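Local coordinates for D7 protein (Anopheles stephensi, PDB 3NHI), which binds and sequesters cysteinyl leukotrienes and thromboxane A2 analogues, so that host mediators do not hinder the blood feeding of the female mosquito, at residues Q1-L6 with P75-A80. Residues are numbered along the deposited sequence; the frame is centred on the assembly and turned at random.
Sequences QPWKAL and PVQYQA
Q77 reaches from its helix to the extended N-terminal chain and grips the backbone of L6 with both ends of its carboxamide. The amide N of L6 gives a nearly straight hydrogen bond to OE1 of Q77 (2.9 Å), arriving in the carbonyl plane on a lone pair. In return NE2 of Q77 donates to the carbonyl O of L6 (3.0 Å), which lies close to the amide plane. Glutamine suits this place because one flat group offers an acceptor and a donor side by side, matching the N-H and C=O of a single residue. CG of Q77 stands anti to the backbone N (chi1 -178°), and the bend at chi2 (68°) then sets CD near L6. The same OE1 also lies beside CH2 at the edge of the W3 ring (3.3 Å), with ring and amide planes 57° apart.

Packing is tightest where two alanines meet: CB of A5 and CB of A80 are 3.5 Å apart, closer than usual for methyl groups, and such short side chains let loop and helix approach so nearly. A5 is buried, A80 exposed. Towards the N-terminus the contact stays close but is more open to solvent, W3 and V76 both being partly exposed. CG1 of the branched V76 meets the benzo edge of W3 at CE3 (3.6 Å), while W3 NE1 is hydrogen-bonded to OE1 of Q60.

In this all-helical PBP/GOBP-family protein the Q77 side chain lies about 9 Å from the bound hydroxyeicosatetraenoic acid, near the pocket rather than in it. NE2 of Q77 also donates to L130 O, and H132 NE2 bonds to L6 O, linking segment 1-6, just before helix 8-22, and helix 73-85 to the end of helix 109-130, while Y78 and P75 face helix 89-101.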
ATOM      1  N   GLN A   1      -0.906  20.817   4.793  1.00 22.63           N
ATOM      2  CA  GLN A   1      -0.328  21.490   3.590  1.00 22.10           C
ATOM      3  C   GLN A   1      -1.330  21.828   2.459  1.00 21.74           C
ATOM      4  O   GLN A   1      -0.901  22.327   1.410  1.00 22.14           O
ATOM      5  CB  GLN A   1       0.856  20.680   3.041  1.00 22.25           C
ATOM      6  N   PRO A   2      -2.649  21.567   2.653  1.00 20.71           N
ATOM      7  CA  PRO A   2      -3.312  20.900   3.777  1.00 19.47           C
ATOM      8  C   PRO A   2      -3.374  19.383   3.603  1.00 17.38           C
ATOM      9  O   PRO A   2      -3.000  18.861   2.544  1.00 17.89           O
ATOM     10  CB  PRO A   2      -4.730  21.505   3.772  1.00 19.56           C
ATOM     11  CG  PRO A   2      -4.730  22.570   2.689  1.00 21.23           C
ATOM     12  CD  PRO A   2      -3.658  22.128   1.741  1.00 20.87           C
ATOM     13  N   TRP A   3      -3.826  18.692   4.651  1.00 15.30           N
ATOM     14  CA  TRP A   3      -3.823  17.229   4.670  1.00 12.21           C
ATOM     15  C   TRP A   3      -4.858  16.611   3.729  1.00 10.92           C
ATOM     16  O   TRP A   3      -6.017  17.024   3.705  1.00 10.58           O
ATOM     17  CB  TRP A   3      -3.987  16.687   6.099  1.00 11.76           C
ATOM     18  CG  TRP A   3      -3.856  15.186   6.158  1.00  9.54           C
ATOM     19  CD1 TRP A   3      -2.697  14.463   6.142  1.00  8.63           C
ATOM     20  CD2 TRP A   3      -4.928  14.230   6.208  1.00  7.77           C
ATOM     21  NE1 TRP A   3      -2.979  13.115   6.191  1.00  8.47           N
ATOM     22  CE2 TRP A   3      -4.337  12.944   6.226  1.00  6.93           C
ATOM     23  CE3 TRP A   3      -6.326  14.335   6.244  1.00  7.51           C
ATOM     24  CZ2 TRP A   3      -5.100  11.763   6.280  1.00  7.27           C
ATOM     25  CZ3 TRP A   3      -7.082  13.164   6.296  1.00  7.47           C
ATOM     26  CH2 TRP A   3      -6.466  11.896   6.311  1.00  7.29           C
ATOM     27  N   LYS A   4      -4.409  15.615   2.972  1.00  9.64           N
ATOM     28  CA  LYS A   4      -5.251  14.934   1.981  1.00  9.02           C
ATOM     29  C   LYS A   4      -5.820  13.613   2.517  1.00  8.02           C
ATOM     30  O   LYS A   4      -5.079  12.727   2.947  1.00  8.11           O
ATOM     31  CB  LYS A   4      -4.468  14.692   0.684  1.00  9.85           C
ATOM     32  CG  LYS A   4      -5.353  14.324  -0.502  1.00 11.14           C
ATOM     33  CD  LYS A   4      -4.534  14.100  -1.772  1.00 14.12           C
ATOM     34  CE  LYS A   4      -5.420  13.856  -2.989  1.00 14.68           C
ATOM     35  NZ  LYS A   4      -6.326  12.675  -2.855  1.00 16.74           N
ATOM     36  N   ALA A   5      -7.141  13.492   2.457  1.00  7.24           N
ATOM     37  CA  ALA A   5      -7.831  12.263   2.853  1.00  6.71           C
ATOM     38  C   ALA A   5      -7.406  11.055   2.030  1.00  6.38           C
ATOM     39  O   ALA A   5      -6.997  11.173   0.865  1.00  7.09           O
ATOM     40  CB  ALA A   5      -9.322  12.445   2.768  1.00  7.18           C
ATOM     41  N   LEU A   6      -7.498   9.890   2.654  1.00  5.22           N
ATOM     42  CA  LEU A   6      -7.081   8.630   2.038  1.00  5.35           C
ATOM     43  C   LEU A   6      -8.253   7.907   1.390  1.00  4.82           C
ATOM     44  O   LEU A   6      -9.328   7.773   1.995  1.00  5.16           O
ATOM     45  CB  LEU A   6      -6.419   7.725   3.083  1.00  6.03           C
ATOM     46  CG  LEU A   6      -5.188   8.352   3.764  1.00  7.99           C
ATOM     47  CD1 LEU A   6      -4.619   7.471   4.875  1.00 11.34           C
ATOM     48  CD2 LEU A   6      -4.098   8.767   2.745  1.00  9.38           C
ATOM     49  N   PRO A  75     -11.954  14.980  10.848  1.00  5.93           N
ATOM     50  CA  PRO A  75     -13.026  15.607  10.068  1.00  6.21           C
ATOM     51  C   PRO A  75     -12.693  15.764   8.577  1.00  6.25           C
ATOM     52  O   PRO A  75     -13.603  15.722   7.754  1.00  6.78           O
ATOM     53  CB  PRO A  75     -13.198  16.974  10.750  1.00  6.86           C
ATOM     54  CG  PRO A  75     -12.793  16.709  12.166  1.00  6.87           C
ATOM     55  CD  PRO A  75     -11.602  15.789  12.034  1.00  6.28           C
ATOM     56  N   VAL A  76     -11.417  15.926   8.226  1.00  5.90           N
ATOM     57  CA  VAL A  76     -11.029  16.017   6.815  1.00  5.93           C
ATOM     58  C   VAL A  76     -11.300  14.680   6.112  1.00  5.40           C
ATOM     59  O   VAL A  76     -11.866  14.644   5.014  1.00  6.35           O
ATOM     60  CB  VAL A  76      -9.554  16.451   6.655  1.00  5.94           C
ATOM     61  CG1 VAL A  76      -9.119  16.405   5.199  1.00  6.71           C
ATOM     62  CG2 VAL A  76      -9.329  17.852   7.234  1.00  6.52           C
ATOM     63  N   GLN A  77     -10.896  13.583   6.754  1.00  5.57           N
ATOM     64  CA  GLN A  77     -11.151  12.249   6.230  1.00  5.30           C
ATOM     65  C   GLN A  77     -12.649  12.028   6.047  1.00  5.89           C
ATOM     66  O   GLN A  77     -13.089  11.527   5.012  1.00  5.90           O
ATOM     67  CB  GLN A  77     -10.573  11.189   7.171  1.00  5.24           C
ATOM     68  CG  GLN A  77     -10.753   9.752   6.675  1.00  4.91           C
ATOM     69  CD  GLN A  77      -9.926   9.417   5.434  1.00  5.94           C
ATOM     70  OE1 GLN A  77      -8.926  10.063   5.133  1.00  5.00           O
ATOM     71  NE2 GLN A  77     -10.344   8.386   4.717  1.00  4.96           N
ATOM     72  N   TYR A  78     -13.419  12.398   7.064  1.00  6.33           N
ATOM     73  CA  TYR A  78     -14.874  12.329   6.985  1.00  6.66           C
ATOM     74  C   TYR A  78     -15.448  13.129   5.822  1.00  6.64           C
ATOM     75  O   TYR A  78     -16.234  12.604   5.031  1.00  6.72           O
ATOM     76  CB  TYR A  78     -15.488  12.819   8.298  1.00  6.93           C
ATOM     77  CG  TYR A  78     -16.982  13.086   8.232  1.00  7.85           C
ATOM     78  CD1 TYR A  78     -17.877  12.066   7.910  1.00  8.17           C
ATOM     79  CD2 TYR A  78     -17.495  14.349   8.518  1.00  8.15           C
ATOM     80  CE1 TYR A  78     -19.246  12.298   7.858  1.00 10.57           C
ATOM     81  CE2 TYR A  78     -18.877  14.593   8.473  1.00  9.08           C
ATOM     82  CZ  TYR A  78     -19.733  13.557   8.144  1.00  9.74           C
ATOM     83  OH  TYR A  78     -21.092  13.776   8.102  1.00 13.59           O
ATOM     84  N   GLN A  79     -15.072  14.397   5.723  1.00  6.71           N
ATOM     85  CA  GLN A  79     -15.669  15.286   4.722  1.00  7.92           C
ATOM     86  C   GLN A  79     -15.441  14.802   3.299  1.00  7.76           C
ATOM     87  O   GLN A  79     -16.300  14.985   2.440  1.00  8.35           O
ATOM     88  CB  GLN A  79     -15.116  16.703   4.870  1.00  8.42           C
ATOM     89  CG  GLN A  79     -15.612  17.425   6.102  1.00 10.84           C
ATOM     90  CD  GLN A  79     -17.063  17.838   6.008  1.00 12.36           C
ATOM     91  OE1 GLN A  79     -17.565  18.135   4.923  1.00 13.98           O
ATOM     92  NE2 GLN A  79     -17.742  17.877   7.150  1.00 12.55           N
ATOM     93  N   ALA A  80     -14.298  14.171   3.053  1.00  7.49           N
ATOM     94  CA  ALA A  80     -13.947  13.749   1.696  1.00  7.42           C
ATOM     95  C   ALA A  80     -14.887  12.676   1.124  1.00  7.70           C
ATOM     96  O   ALA A  80     -15.023  12.560  -0.097  1.00  8.81           O
ATOM     97  CB  ALA A  80     -12.511  13.268   1.662  1.00  7.66           C
TER